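Local coordinates for ketol-acid reductoisomerase (NAD(+)) (uncultured archaeon GZfos26G2, PDB 4XDY), which catalyses the magnesium-dependent alkyl migration and NADH-preferring reduction of 2-acetolactate to 2,3-dihydroxy-isovalerate in branched-chain amino-acid biosynthesis, at residues 18-23 and 72-77. Residues are numbered along the deposited sequence; the frame is centred on the assembly and turned at random.
Sequences TIAVMG and DKAAEK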
loop_
_atom_site.group_PDB
_atom_site.type_symbol
_atom_site.label_atom_id
_atom_site.label_comp_id
_atom_site.label_asym_id
_atom_site.label_seq_id
_atom_site.Cartn_x
_atom_site.Cartn_y
_atom_site.Cartn_z
ATOM N N THR A 18 -13.986 -2.279 34.129
ATOM C CA THR A 18 -13.518 -0.987 33.643
ATOM C C THR A 18 -12.073 -1.166 33.104
ATOM O O THR A 18 -11.208 -1.760 33.778
ATOM C CB THR A 18 -13.523 -0.003 34.812
ATOM O OG1 THR A 18 -14.899 0.199 35.180
ATOM C CG2 THR A 18 -12.877 1.339 34.414
ATOM N N ILE A 19 -11.880 -0.636 31.924
ATOM C CA ILE A 19 -10.548 -0.609 31.286
ATOM C C ILE A 19 -9.978 0.810 31.428
ATOM O O ILE A 19 -10.597 1.793 30.906
ATOM C CB ILE A 19 -10.628 -0.897 29.765
ATOM C CG1 ILE A 19 -11.570 -2.059 29.396
ATOM C CG2 ILE A 19 -9.177 -0.985 29.170
ATOM C CD1 ILE A 19 -11.173 -3.309 30.025
ATOM N N ALA A 20 -8.846 0.900 32.086
ATOM C CA ALA A 20 -8.069 2.137 32.169
ATOM C C ALA A 20 -7.051 2.143 31.034
ATOM O O ALA A 20 -6.122 1.350 31.048
ATOM C CB ALA A 20 -7.368 2.233 33.492
ATOM N N VAL A 21 -7.285 2.997 30.063
ATOM C CA VAL A 21 -6.363 3.133 28.898
ATOM C C VAL A 21 -5.371 4.227 29.221
ATOM O O VAL A 21 -5.777 5.389 29.339
ATOM C CB VAL A 21 -7.117 3.415 27.614
ATOM C CG1 VAL A 21 -6.147 3.766 26.470
ATOM C CG2 VAL A 21 -8.001 2.216 27.220
ATOM N N MET A 22 -4.104 3.840 29.408
ATOM C CA MET A 22 -3.026 4.763 29.695
ATOM C C MET A 22 -2.386 5.260 28.385
ATOM O O MET A 22 -1.757 4.495 27.685
ATOM C CB MET A 22 -1.985 4.136 30.570
ATOM C CG MET A 22 -2.515 3.333 31.781
ATOM S SD MET A 22 -3.547 4.424 32.788
ATOM C CE MET A 22 -3.455 3.515 34.325
ATOM N N GLY A 23 -2.454 6.555 28.145
ATOM C CA GLY A 23 -2.012 7.151 26.871
ATOM C C GLY A 23 -3.043 7.237 25.829
ATOM O O GLY A 23 -3.482 6.217 25.319
ATOM N N ASP A 72 -2.018 7.591 37.861
ATOM C CA ASP A 72 -2.224 6.907 39.145
ATOM C C ASP A 72 -3.702 6.666 39.542
ATOM O O ASP A 72 -4.071 5.540 39.931
ATOM C CB ASP A 72 -1.413 7.525 40.254
ATOM C CG ASP A 72 -1.862 8.932 40.632
ATOM O OD1 ASP A 72 -2.726 9.552 39.970
ATOM O OD2 ASP A 72 -1.298 9.378 41.641
ATOM N N LYS A 73 -4.544 7.667 39.378
ATOM C CA LYS A 73 -5.994 7.499 39.677
ATOM C C LYS A 73 -6.678 6.601 38.661
ATOM O O LYS A 73 -7.617 5.901 38.963
ATOM C CB LYS A 73 -6.768 8.844 39.650
ATOM C CG LYS A 73 -6.281 9.981 40.547
ATOM C CD LYS A 73 -5.793 9.465 41.874
ATOM C CE LYS A 73 -5.610 10.619 42.864
ATOM N NZ LYS A 73 -5.539 10.011 44.216
ATOM N N ALA A 74 -6.244 6.652 37.416
ATOM C CA ALA A 74 -6.794 5.770 36.413
ATOM C C ALA A 74 -6.459 4.318 36.709
ATOM O O ALA A 74 -7.307 3.440 36.523
ATOM C CB ALA A 74 -6.289 6.172 35.025
ATOM N N ALA A 75 -5.263 4.059 37.188
ATOM C CA ALA A 75 -4.823 2.717 37.470
ATOM C C ALA A 75 -5.622 2.138 38.653
ATOM O O ALA A 75 -5.893 0.963 38.714
ATOM C CB ALA A 75 -3.396 2.682 37.840
ATOM N N GLU A 76 -5.914 3.003 39.606
ATOM C CA GLU A 76 -6.755 2.649 40.762
ATOM C C GLU A 76 -8.126 2.191 40.307
ATOM O O GLU A 76 -8.613 1.168 40.750
ATOM C CB GLU A 76 -6.856 3.874 41.719
ATOM C CG GLU A 76 -7.354 3.516 43.105
ATOM C CD GLU A 76 -7.009 4.557 44.167
ATOM O OE1 GLU A 76 -6.357 5.608 43.886
ATOM O OE2 GLU A 76 -7.393 4.282 45.312
ATOM N N LYS A 77 -8.707 2.868 39.348
ATOM C CA LYS A 77 -10.011 2.612 38.943
ATOM C C LYS A 77 -10.131 1.427 37.950
ATOM O O LYS A 77 -11.179 0.815 37.782
ATOM C CB LYS A 77 -10.497 3.907 38.323
ATOM C CG LYS A 77 -11.904 3.822 37.851
ATOM C CD LYS A 77 -12.645 5.150 37.859
ATOM C CE LYS A 77 -14.041 4.848 37.281
ATOM N NZ LYS A 77 -14.984 5.960 37.480
#
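The flat peptide group joining A74 to A75 turns one face to the strand, and M22 and A20 both meet it there: CE of M22 stands above the amide nitrogen, 3.4 Å from N of A75, while CB of A20 lies 3.3 Å from O of A74. At the nitrogen end of the group the M22 methyl also borders CA and CB of A75. From the opposite face N of K77 makes a weak hydrogen bond to O of A74, besides its regular helical bond to O of K73. This is helix-on-sheet packing in a Rossmann fold. Helix 71-77 belongs to the beta-alpha-beta crossover between strands 67-70 and 80-83, and runs nearly antiparallel to strand 18-22 at 155°, with the segment axes 7.6 Å apart. Small residues suit such closeness: A20 and A74 lie 4.4 Å apart, CB to CB. M22 does not aim its CB at the helix, so a long side chain suits it: the chain bends at chi2 (-57°), bringing SD of M22 within 3.9 Å of CB of A74, and CE continues to A75. Beyond it, G23, with positive phi, touches the bound NADH. At the other end T18 is amphipathic, its OG1 bonded to N41 while its methyl faces the helix; K77 lays aliphatic carbons nearby and carries NZ out to a salt bridge with E67. CG2 of T18 lies 3.8 Å from the carbonyl O of K77.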